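Local coordinates for protein catechol 1,2-dioxygenase (Burkholderia ambifaria, PDB 5VXT) that probably catalyses the iron(III)-dependent intradiol cleavage of catechol to cis,cis-muconate with molecular oxygen, at residues K78-E84 with Q219-Q224; P147-T153 with Y295-N301; Y178-D182 with R320-T324; E205-L209 with L288-A292. One frame throughout, in Å; residues are numbered along the deposited sequence. Where two conformers were deposited one is given.

Contact 1: residues K78-E84 with Q219-Q224; sequences KLGQDGE and QGATQQ. With PTY (phosphatidylethanolamine), chain I.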
# COMPACT_ATOMS: atom_id res chain seq x y z
N LYS B 78 1.10 1.22 7.56
CA LYS B 78 0.15 0.72 8.55
C LYS B 78 -0.82 -0.28 7.93
O LYS B 78 -1.18 -1.28 8.56
CB LYS B 78 -0.60 1.88 9.19
CG LYS B 78 -1.68 1.46 10.18
CD LYS B 78 -2.14 2.64 11.03
CE LYS B 78 -3.51 2.39 11.63
NZ LYS B 78 -3.61 1.04 12.25
N LEU B 79 -1.26 -0.03 6.69
CA LEU B 79 -2.23 -0.92 6.05
C LEU B 79 -1.67 -2.33 5.88
O LEU B 79 -2.38 -3.32 6.08
CB LEU B 79 -2.64 -0.34 4.69
CG LEU B 79 -3.64 -1.15 3.83
CD1 LEU B 79 -5.06 -1.04 4.36
CD2 LEU B 79 -3.58 -0.73 2.37
N GLY B 80 -0.39 -2.43 5.52
CA GLY B 80 0.26 -3.72 5.38
C GLY B 80 0.65 -4.35 6.70
O GLY B 80 0.55 -5.57 6.86
N GLN B 81 1.11 -3.53 7.65
CA GLN B 81 1.35 -4.05 9.00
C GLN B 81 0.07 -4.64 9.59
O GLN B 81 0.12 -5.65 10.30
CB GLN B 81 1.90 -2.95 9.90
CG GLN B 81 3.42 -2.88 9.95
CD GLN B 81 4.03 -4.03 10.72
OE1 GLN B 81 3.43 -4.55 11.67
NE2 GLN B 81 5.24 -4.45 10.33
N ASP B 82 -1.08 -4.02 9.29
CA ASP B 82 -2.36 -4.54 9.76
C ASP B 82 -2.80 -5.76 8.97
O ASP B 82 -3.70 -6.49 9.43
CB ASP B 82 -3.45 -3.46 9.66
CG ASP B 82 -3.34 -2.39 10.73
OD1 ASP B 82 -2.66 -2.60 11.75
OD2 ASP B 82 -3.98 -1.32 10.57
N GLY B 83 -2.22 -5.99 7.80
CA GLY B 83 -2.66 -7.05 6.91
C GLY B 83 -3.98 -6.79 6.22
O GLY B 83 -4.71 -7.74 5.91
N GLU B 84 -4.31 -5.53 5.95
CA GLU B 84 -5.67 -5.14 5.63
C GLU B 84 -5.87 -4.64 4.21
O GLU B 84 -6.95 -4.14 3.89
CB GLU B 84 -6.15 -4.07 6.62
CG GLU B 84 -6.66 -4.64 7.94
CD GLU B 84 -7.39 -3.61 8.77
OE1 GLU B 84 -7.42 -3.75 10.01
OE2 GLU B 84 -7.94 -2.66 8.18
N GLN B 219 -9.49 -0.23 15.16
CA GLN B 219 -8.25 0.53 15.08
C GLN B 219 -7.46 0.23 13.82
O GLN B 219 -6.35 0.75 13.66
CB GLN B 219 -7.37 0.26 16.31
CG GLN B 219 -7.57 1.23 17.45
CD GLN B 219 -9.01 1.26 17.93
OE1 GLN B 219 -9.49 0.30 18.52
NE2 GLN B 219 -9.69 2.37 17.67
N GLY B 220 -8.00 -0.59 12.92
CA GLY B 220 -7.29 -0.93 11.71
C GLY B 220 -7.26 0.20 10.70
O GLY B 220 -8.02 1.17 10.77
N ALA B 221 -6.36 0.05 9.73
CA ALA B 221 -6.16 1.09 8.73
C ALA B 221 -7.39 1.28 7.86
O ALA B 221 -7.65 2.40 7.40
CB ALA B 221 -4.94 0.75 7.86
N THR B 222 -8.14 0.21 7.59
CA THR B 222 -9.34 0.36 6.78
C THR B 222 -10.34 1.27 7.48
O THR B 222 -10.79 2.28 6.91
CB THR B 222 -9.97 -1.01 6.50
OG1 THR B 222 -8.99 -1.84 5.87
CG2 THR B 222 -11.17 -0.85 5.57
N GLN B 223 -10.66 0.95 8.73
CA GLN B 223 -11.61 1.78 9.48
C GLN B 223 -11.07 3.19 9.70
O GLN B 223 -11.85 4.15 9.71
CB GLN B 223 -11.92 1.14 10.83
CG GLN B 223 -13.11 1.77 11.51
CD GLN B 223 -14.37 1.63 10.69
OE1 GLN B 223 -14.81 0.51 10.42
NE2 GLN B 223 -14.95 2.75 10.28
N GLN B 224 -9.76 3.33 9.88
CA GLN B 224 -9.17 4.66 10.03
C GLN B 224 -9.48 5.53 8.82
O GLN B 224 -9.92 6.68 8.96
CB GLN B 224 -7.67 4.54 10.27
CG GLN B 224 -6.93 5.87 10.33
CD GLN B 224 -5.44 5.70 10.59
OE1 GLN B 224 -5.05 5.19 11.64
NE2 GLN B 224 -4.62 6.11 9.64
C1 PTY I . -3.88 12.63 6.53
C2 PTY I . -3.42 8.61 11.65
C3 PTY I . -2.97 10.07 11.63
O4 PTY I . -4.64 12.90 5.35
C5 PTY I . -3.76 11.07 8.47
C6 PTY I . -4.37 11.31 7.10
O7 PTY I . -4.01 10.24 6.22
C8 PTY I . -4.89 9.09 6.33
O10 PTY I . -5.66 8.97 7.28
C11 PTY I . -4.84 8.03 5.25
C12 PTY I . -5.25 8.66 3.92
C13 PTY I . -4.46 8.00 2.80
C14 PTY I . -5.34 7.58 1.64
C15 PTY I . -4.51 6.70 0.71
C16 PTY I . -5.37 5.70 -0.04
C17 PTY I . -5.92 6.29 -1.33
C18 PTY I . -6.80 5.25 -2.01
C19 PTY I . -7.21 5.68 -3.41
C20 PTY I . -7.53 4.46 -4.25
C21 PTY I . -6.32 3.55 -4.37
C22 PTY I . -5.23 4.21 -5.21
C23 PTY I . -3.96 3.36 -5.24
C24 PTY I . -3.20 3.49 -6.55
C25 PTY I . -2.65 4.89 -6.76
C26 PTY I . -2.11 5.04 -8.18
C27 PTY I . -3.18 4.65 -9.20
C28 PTY I . -3.54 5.83 -10.10
C29 PTY I . -4.09 6.99 -9.30
C30 PTY I . -4.19 13.85 4.36
C31 PTY I . -4.96 14.02 3.08
O30 PTY I . -3.17 14.49 4.58
C32 PTY I . -5.04 12.68 2.37
C33 PTY I . -3.65 12.06 2.32
C34 PTY I . -3.18 11.88 0.88
C35 PTY I . -3.68 10.56 0.33
C36 PTY I . -3.08 10.29 -1.04
C37 PTY I . -1.57 10.42 -0.97
C38 PTY I . -0.94 9.91 -2.26
C39 PTY I . 0.44 9.32 -1.99
C40 PTY I . 0.33 7.90 -1.46
C41 PTY I . 0.39 6.90 -2.61
C42 PTY I . -1.02 6.50 -3.02
C43 PTY I . -1.79 5.96 -1.83
C44 PTY I . -2.53 4.68 -2.18
P1 PTY I . -1.73 11.77 10.01
O11 PTY I . -2.05 10.29 10.56
O12 PTY I . -0.27 11.82 9.61
O13 PTY I . -2.26 12.77 11.02
O14 PTY I . -2.60 11.88 8.65
N1 PTY I . -2.36 7.78 12.18
O HOH W 1 -4.22 -1.50 14.09
O HOH W 2 -10.03 -1.56 9.82
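E84 OE2 is gripped by two donors of T222: the hydroxyl OG1, 2.7 Å away, reaches its anti lone pair, and the backbone N, at 2.9 Å, comes in nearly along the C-O axis. G220 is the N-cap of helix 221-229, and the carboxylates of D82 and E84, on the turn that ends helix 66-81, accept from the first backbone N-H groups that follow it. One residue earlier, A221 N gives a bent bond (132°) to D82 OD2, meeting it on the anti side and somewhat above the carboxylate plane. A water carries the pattern onward, donating to E84 OE2 while accepting from Q223 N. The chain after helix 66-81 closes in a Schellman motif at G83, with positive phi, and so brings D82 and E84 to the same helix start. D82 OD2 is shared: K78 NZ holds its syn lone pair at 2.9 Å in a salt bridge and also donates to Q219 O, in the carbonyl plane. Beside these bonds A221 CB packs 3.9 Å from L79 CD1. Q224, extended beyond CG, reaches the phosphatidylethanolamine head group, its NE2 lying 3.4 Å from lipid atom C2.

Contact 2: residues P147-T153 with Y295-N301; sequences PLVIHGT and YQDIEFN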
# COMPACT_ATOMS: atom_id res chain seq x y z
N PRO B 147 -29.96 -21.99 15.56
CA PRO B 147 -29.61 -22.90 14.47
C PRO B 147 -30.20 -22.45 13.14
O PRO B 147 -31.32 -21.94 13.08
CB PRO B 147 -30.19 -24.25 14.92
CG PRO B 147 -31.33 -23.88 15.82
CD PRO B 147 -30.91 -22.61 16.52
N LEU B 148 -29.43 -22.67 12.07
CA LEU B 148 -29.81 -22.28 10.72
C LEU B 148 -29.52 -23.42 9.76
O LEU B 148 -28.41 -23.97 9.76
CB LEU B 148 -29.03 -21.02 10.28
CG LEU B 148 -29.17 -20.61 8.81
CD1 LEU B 148 -30.52 -19.99 8.54
CD2 LEU B 148 -28.06 -19.63 8.44
N VAL B 149 -30.51 -23.78 8.94
CA VAL B 149 -30.34 -24.80 7.90
C VAL B 149 -30.38 -24.11 6.54
O VAL B 149 -31.36 -23.42 6.22
CB VAL B 149 -31.41 -25.90 7.99
CG1 VAL B 149 -31.29 -26.80 6.77
CG2 VAL B 149 -31.22 -26.70 9.25
N ILE B 150 -29.32 -24.29 5.76
CA ILE B 150 -29.25 -23.80 4.39
C ILE B 150 -29.25 -25.01 3.47
O ILE B 150 -28.41 -25.91 3.63
CB ILE B 150 -28.00 -22.94 4.14
CG1 ILE B 150 -27.86 -21.88 5.23
CG2 ILE B 150 -28.08 -22.30 2.76
CD1 ILE B 150 -26.53 -21.13 5.17
N HIS B 151 -30.17 -25.05 2.52
CA HIS B 151 -30.31 -26.21 1.66
C HIS B 151 -30.76 -25.77 0.28
O HIS B 151 -31.45 -24.76 0.13
CB HIS B 151 -31.32 -27.21 2.23
CG HIS B 151 -32.71 -26.67 2.35
ND1 HIS B 151 -33.69 -26.93 1.43
CD2 HIS B 151 -33.28 -25.88 3.30
CE1 HIS B 151 -34.81 -26.32 1.79
NE2 HIS B 151 -34.58 -25.68 2.93
N GLY B 152 -30.37 -26.55 -0.72
CA GLY B 152 -30.88 -26.32 -2.05
C GLY B 152 -30.28 -27.31 -3.02
O GLY B 152 -29.70 -28.32 -2.62
N THR B 153 -30.42 -27.00 -4.30
CA THR B 153 -29.87 -27.83 -5.36
C THR B 153 -28.93 -27.01 -6.22
O THR B 153 -29.11 -25.81 -6.42
CB THR B 153 -30.97 -28.41 -6.24
OG1 THR B 153 -31.56 -27.35 -7.01
CG2 THR B 153 -32.04 -29.08 -5.40
N TYR B 295 -35.98 -23.68 14.40
CA TYR B 295 -34.80 -23.26 13.65
C TYR B 295 -35.22 -22.47 12.43
O TYR B 295 -36.35 -22.58 11.95
CB TYR B 295 -33.92 -24.45 13.24
CG TYR B 295 -34.54 -25.38 12.22
CD1 TYR B 295 -34.28 -25.23 10.86
CD2 TYR B 295 -35.36 -26.43 12.61
CE1 TYR B 295 -34.83 -26.08 9.92
CE2 TYR B 295 -35.91 -27.29 11.69
CZ TYR B 295 -35.65 -27.12 10.35
OH TYR B 295 -36.21 -27.99 9.43
N GLN B 296 -34.28 -21.68 11.92
CA GLN B 296 -34.49 -20.90 10.71
C GLN B 296 -33.94 -21.66 9.51
O GLN B 296 -32.92 -22.34 9.61
CB GLN B 296 -33.84 -19.52 10.83
CG GLN B 296 -34.67 -18.58 11.70
CD GLN B 296 -33.96 -17.29 12.04
OE1 GLN B 296 -32.89 -17.30 12.65
NE2 GLN B 296 -34.57 -16.17 11.68
N ASP B 297 -34.62 -21.53 8.38
CA ASP B 297 -34.38 -22.35 7.21
C ASP B 297 -34.30 -21.45 5.99
O ASP B 297 -35.17 -20.59 5.79
CB ASP B 297 -35.50 -23.39 7.07
CG ASP B 297 -35.27 -24.35 5.93
OD1 ASP B 297 -35.87 -24.17 4.85
OD2 ASP B 297 -34.48 -25.30 6.11
N ILE B 298 -33.26 -21.62 5.18
CA ILE B 298 -33.12 -20.86 3.94
C ILE B 298 -32.96 -21.84 2.79
O ILE B 298 -32.00 -22.61 2.76
CB ILE B 298 -31.92 -19.90 3.98
CG1 ILE B 298 -32.06 -18.91 5.14
CG2 ILE B 298 -31.83 -19.17 2.66
CD1 ILE B 298 -30.99 -17.85 5.15
N GLU B 299 -33.89 -21.79 1.84
CA GLU B 299 -33.76 -22.55 0.61
C GLU B 299 -33.07 -21.66 -0.42
O GLU B 299 -33.53 -20.56 -0.72
CB GLU B 299 -35.12 -23.04 0.09
CG GLU B 299 -35.02 -23.72 -1.27
CD GLU B 299 -36.28 -24.46 -1.68
OE1 GLU B 299 -37.13 -24.74 -0.81
OE2 GLU B 299 -36.42 -24.76 -2.89
N PHE B 300 -31.94 -22.13 -0.94
CA PHE B 300 -31.20 -21.35 -1.93
C PHE B 300 -30.55 -22.30 -2.91
O PHE B 300 -29.73 -23.14 -2.53
CB PHE B 300 -30.16 -20.47 -1.26
CG PHE B 300 -29.60 -19.43 -2.16
CD1 PHE B 300 -30.31 -18.26 -2.41
CD2 PHE B 300 -28.39 -19.61 -2.78
CE1 PHE B 300 -29.80 -17.29 -3.25
CE2 PHE B 300 -27.88 -18.65 -3.62
CZ PHE B 300 -28.59 -17.49 -3.86
N ASN B 301 -30.91 -22.15 -4.18
CA ASN B 301 -30.37 -22.98 -5.24
C ASN B 301 -29.26 -22.22 -5.95
O ASN B 301 -29.26 -20.99 -6.00
CB ASN B 301 -31.46 -23.36 -6.23
CG ASN B 301 -32.58 -24.13 -5.57
OD1 ASN B 301 -32.34 -24.98 -4.71
ND2 ASN B 301 -33.81 -23.82 -5.95
O HOH W 3 -32.19 -19.84 14.52
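V149 O accepts from I298 N at 2.8 Å, one of five backbone bonds that join strand 147-155 to strand 295-303 as a parallel pair in the mixed sheet of this transthyretin-like beta sandwich. Most of the carbonyls that accept these bonds also take a CA-H...O contact. The face bearing L148, I150 and I298 is buried and apolar: L148 CD1 lies 3.9 Å from I298 CG1, and F255 of the other sheet closes over both isoleucines. At the Q296 end a water enters, bridging P147 O and Q296 OE1. The opposite face is close-packed at V149 and Y295, with V149 CG2 3.7 Å from Y295 CE1, but polar and more exposed at H151 and E299. H151 holds its imidazole between the backbone N and the carbonyl carbon (chi1 62°), which turns the ring over the neighbouring strand. There H151 NE2 donates to D297 OD1 at 2.8 Å; the acceptor lies in the ring plane, whereas the nitrogen sits 16° out of the carboxylate plane, on its syn side. E299 CA covers one ring face in a CH-pi contact. Past E299 the pairing slips by one residue, and T153 N donates to N301 OD1 at 2.8 Å.

Contact 3: residues Y178-D182 with R320-T324; sequences YSHFD and RASAT. With FE (Fe (III) ion), chain J; CAQ (catechol), chain K.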
# COMPACT_ATOMS: atom_id res chain seq x y z
N TYR B 178 -14.91 -14.62 12.08
CA TYR B 178 -14.71 -15.85 11.32
C TYR B 178 -13.59 -16.66 11.95
O TYR B 178 -12.60 -16.11 12.43
CB TYR B 178 -14.33 -15.55 9.87
CG TYR B 178 -15.41 -14.93 9.00
CD1 TYR B 178 -15.82 -13.61 9.19
CD2 TYR B 178 -15.97 -15.65 7.96
CE1 TYR B 178 -16.79 -13.05 8.38
CE2 TYR B 178 -16.93 -15.09 7.15
CZ TYR B 178 -17.34 -13.80 7.36
OH TYR B 178 -18.29 -13.26 6.55
N SER B 179 -13.73 -17.99 11.92
CA SER B 179 -12.62 -18.82 12.36
C SER B 179 -11.39 -18.53 11.51
O SER B 179 -11.50 -18.12 10.35
CB SER B 179 -13.00 -20.31 12.29
OG SER B 179 -13.34 -20.69 10.98
N HIS B 180 -10.21 -18.71 12.12
CA HIS B 180 -8.90 -18.38 11.56
C HIS B 180 -8.64 -16.87 11.56
O HIS B 180 -7.51 -16.45 11.32
CB HIS B 180 -8.74 -18.94 10.13
CG HIS B 180 -7.33 -19.29 9.78
ND1 HIS B 180 -6.72 -20.44 10.22
CD2 HIS B 180 -6.41 -18.64 9.03
CE1 HIS B 180 -5.48 -20.48 9.75
NE2 HIS B 180 -5.27 -19.40 9.03
N PHE B 181 -9.67 -16.06 11.84
CA PHE B 181 -9.54 -14.60 11.86
C PHE B 181 -10.20 -13.99 13.09
O PHE B 181 -10.65 -12.84 13.04
CB PHE B 181 -10.15 -13.97 10.60
CG PHE B 181 -9.60 -14.50 9.32
CD1 PHE B 181 -10.26 -15.51 8.64
CD2 PHE B 181 -8.44 -13.96 8.79
CE1 PHE B 181 -9.75 -16.00 7.44
CE2 PHE B 181 -7.93 -14.44 7.60
CZ PHE B 181 -8.58 -15.46 6.92
N ASP B 182 -10.28 -14.74 14.19
CA ASP B 182 -10.98 -14.24 15.37
C ASP B 182 -10.01 -13.49 16.27
O ASP B 182 -9.07 -14.10 16.79
CB ASP B 182 -11.63 -15.38 16.13
CG ASP B 182 -12.62 -14.90 17.18
OD1 ASP B 182 -12.35 -13.88 17.85
OD2 ASP B 182 -13.68 -15.55 17.34
N ARG B 320 -4.89 -16.98 -0.58
CA ARG B 320 -5.96 -17.48 0.27
C ARG B 320 -5.36 -18.31 1.40
O ARG B 320 -4.42 -19.08 1.18
CB ARG B 320 -6.97 -18.31 -0.53
CG ARG B 320 -7.88 -17.48 -1.44
CD ARG B 320 -8.30 -18.27 -2.67
NE ARG B 320 -9.23 -17.55 -3.55
CZ ARG B 320 -9.24 -17.66 -4.87
NH1 ARG B 320 -8.37 -18.46 -5.49
NH2 ARG B 320 -10.12 -16.97 -5.59
N ALA B 321 -5.91 -18.14 2.60
CA ALA B 321 -5.48 -18.91 3.75
C ALA B 321 -5.88 -20.38 3.60
O ALA B 321 -6.79 -20.72 2.84
CB ALA B 321 -6.08 -18.35 5.04
N SER B 322 -5.19 -21.24 4.35
CA SER B 322 -5.51 -22.66 4.39
C SER B 322 -5.27 -23.18 5.80
O SER B 322 -4.47 -22.63 6.56
CB SER B 322 -4.66 -23.46 3.40
OG SER B 322 -3.33 -23.58 3.86
N ALA B 323 -5.96 -24.27 6.15
CA ALA B 323 -5.89 -24.81 7.49
C ALA B 323 -5.87 -26.33 7.46
O ALA B 323 -6.22 -26.96 6.46
CB ALA B 323 -7.06 -24.33 8.36
N THR B 324 -5.46 -26.90 8.60
CA THR B 324 -5.33 -28.33 8.82
C THR B 324 -6.59 -29.12 8.43
O THR B 324 -7.47 -29.35 9.25
CB THR B 324 -5.01 -28.62 10.31
OG1 THR B 324 -3.91 -27.80 10.72
CG2 THR B 324 -4.64 -30.08 10.51
FE FE J . -18.03 -12.29 4.90
C1 CAQ K . -14.72 -7.87 4.46
C2 CAQ K . -15.07 -8.93 5.28
C3 CAQ K . -16.00 -9.86 4.84
O3 CAQ K . -16.37 -10.92 5.60
C4 CAQ K . -16.60 -9.69 3.50
O4 CAQ K . -17.52 -10.59 3.07
C5 CAQ K . -16.22 -8.61 2.71
C6 CAQ K . -15.28 -7.70 3.19
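With CG roughly opposite the backbone N (chi1 -150°), the H180 imidazole reaches the methyls of A321 and A323 and the carbonyl of S322. F181 CG stands beside the backbone N (chi1 -56°), which carries the ring tip to the A321 methyl. Both residues belong to a type II beta turn from Y178 to F181, closed by F181 N donating to Y178 O at 3.0 Å. H180 takes the third position of the turn, where its positive phi of 75° is the expected one. The turn is part of the loop that supplies an iron ligand in this intradiol dioxygenase, and the C-terminal residues lie against its outer side. Across the contact there is no hydrogen bond, and contact is light: H180 CD2 comes within 4.0 Å of A321 CB, and F181 CZ within 4.3 Å of the same methyl. V125 touches H180, F181 and A323 and so joins the two segments, its strand 125-126 also pairing in parallel with the short, weakly bonded strand 321-322. R320 is tied separately, by a salt bridge to E120. At the inner end of the turn lies the active site. Y178 OH binds the iron at 1.9 Å, together with H238 and H240, and catechol completes the five ligands by chelation. Y214 lines the catechol pocket but is not among these ligands, consistent with the loss of one tyrosine on substrate binding known in the family. The chelate is slightly uneven, with catechol O3 2.3 Å and O4 2.5 Å from iron, and Y178 OH sits 3.2 Å from O3.

Contact 4: residues E205-L209 with L288-A292; sequences EFRTL and LGLKA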
# COMPACT_ATOMS: atom_id res chain seq x y z
N GLU B 205 -26.58 -29.37 1.63
CA GLU B 205 -27.21 -28.88 2.85
C GLU B 205 -26.16 -28.54 3.89
O GLU B 205 -25.23 -29.32 4.11
CB GLU B 205 -28.19 -29.92 3.42
CG GLU B 205 -28.95 -29.43 4.63
CD GLU B 205 -30.08 -30.37 5.00
OE1 GLU B 205 -30.43 -31.22 4.16
OE2 GLU B 205 -30.61 -30.25 6.12
N PHE B 206 -26.30 -27.37 4.50
CA PHE B 206 -25.44 -26.94 5.60
C PHE B 206 -26.30 -26.73 6.84
O PHE B 206 -27.35 -26.10 6.78
CB PHE B 206 -24.68 -25.65 5.25
CG PHE B 206 -23.72 -25.81 4.12
CD1 PHE B 206 -22.47 -26.36 4.33
CD2 PHE B 206 -24.06 -25.40 2.84
CE1 PHE B 206 -21.57 -26.51 3.29
CE2 PHE B 206 -23.17 -25.55 1.79
CZ PHE B 206 -21.93 -26.11 2.02
N ARG B 207 -25.85 -27.30 7.95
CA ARG B 207 -26.48 -27.10 9.25
C ARG B 207 -25.51 -26.33 10.12
O ARG B 207 -24.38 -26.77 10.34
CB ARG B 207 -26.88 -28.44 9.86
CG ARG B 207 -27.88 -29.16 8.98
CD ARG B 207 -28.22 -30.54 9.47
NE ARG B 207 -29.07 -31.24 8.50
CZ ARG B 207 -29.43 -32.51 8.60
NH1 ARG B 207 -29.02 -33.23 9.63
NH2 ARG B 207 -30.20 -33.07 7.67
N THR B 208 -25.94 -25.17 10.59
CA THR B 208 -25.02 -24.20 11.16
C THR B 208 -25.82 -23.30 12.10
O THR B 208 -26.91 -23.67 12.54
CB THR B 208 -24.30 -23.44 10.04
OG1 THR B 208 -23.41 -22.47 10.60
CG2 THR B 208 -25.29 -22.74 9.12
N LEU B 209 -25.27 -22.13 12.40
CA LEU B 209 -25.93 -21.14 13.23
C LEU B 209 -25.97 -19.81 12.48
O LEU B 209 -25.20 -19.56 11.55
CB LEU B 209 -25.21 -20.97 14.58
CG LEU B 209 -24.96 -22.24 15.40
CD1 LEU B 209 -24.11 -21.94 16.63
CD2 LEU B 209 -26.28 -22.90 15.80
N LEU B 288 -32.56 -33.40 13.36
CA LEU B 288 -31.48 -33.07 12.44
C LEU B 288 -30.16 -32.82 13.15
O LEU B 288 -29.23 -32.30 12.53
CB LEU B 288 -31.86 -31.85 11.60
CG LEU B 288 -32.87 -32.01 10.46
CD1 LEU B 288 -34.27 -32.06 11.00
CD2 LEU B 288 -32.72 -30.88 9.45
N GLY B 289 -30.06 -33.16 14.43
CA GLY B 289 -28.87 -32.86 15.20
C GLY B 289 -28.73 -31.42 15.63
O GLY B 289 -27.68 -31.05 16.17
N LEU B 290 -29.75 -30.60 15.41
CA LEU B 290 -29.73 -29.20 15.79
C LEU B 290 -29.92 -29.05 17.30
O LEU B 290 -30.53 -29.90 17.96
CB LEU B 290 -30.80 -28.42 15.04
CG LEU B 290 -30.77 -28.56 13.52
CD1 LEU B 290 -31.81 -27.66 12.86
CD2 LEU B 290 -29.38 -28.27 12.99
N LYS B 291 -29.41 -27.95 17.84
CA LYS B 291 -29.38 -27.73 19.28
C LYS B 291 -30.71 -27.25 19.84
O LYS B 291 -30.81 -27.04 21.06
CB LYS B 291 -28.28 -26.72 19.64
CG LYS B 291 -28.49 -25.31 19.10
CD LYS B 291 -27.46 -24.36 19.68
CE LYS B 291 -27.66 -22.94 19.19
NZ LYS B 291 -26.61 -22.02 19.71
N ALA B 292 -31.74 -27.08 19.01
CA ALA B 292 -33.02 -26.58 19.47
C ALA B 292 -34.10 -26.98 18.46
O ALA B 292 -33.81 -27.20 17.28
CB ALA B 292 -33.00 -25.05 19.65
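Van der Waals packing carries most of the contact between R207 and L288. The leucine lies over one face of the guanidinium group, CD2 standing 3.6 Å above the plane and offset toward the rim, and the two side chains cross at about a right angle. Nearer the strand, R207 CB touches L290 CD2 at 4.0 Å. Farther along, the aliphatic end of K291 passes L209, with K291 CE 3.7 Å from L209 CD2, while its amino group bonds to A145 O.

The polar interactions centre on the arginine, whose chain is extended from CG to NE. R207 NH1 makes a weak bond to L288 O, bent to 122°. On another side NE, at 3.0 Å, and NH2, at 3.2 Å, grip the single atom E205 OE2 side-on. That oxygen lies in the guanidinium plane, yet both nitrogens approach from above the carboxylate plane, from the same face. This salt bridge should hold the guanidinium flat against L288 and fix its rotation.

E205 and R207 project from one face of strand 203-209, while F206 between them turns to strand 166-170 of the second sheet. The loop 288-292 thus lies on the outer face of a transthyretin-like beta sandwich.

From the N terminus, the turn 78-84 opens contact 1, which closes a loop of 134 residues at 219-224 and ties the helical N-terminal part to the dioxygenase domain. Before that loop closes, 147-153, 178-182 and 205-209 have each left partners waiting downstream, so contact 1 crosses the other three. Contact 4 closes first of these, at 288-292, and is nested within contact 2, closed at 295-301, and within contact 3, closed at 320-324; contacts 2 and 3 cross each other. Contacts 2 and 4 meet in one sheet, where strand 147-155 neighbours strand 203-209. Contact 3 brings the C terminus to the iron-binding loop, its centre about 18 Å from that of contact 1.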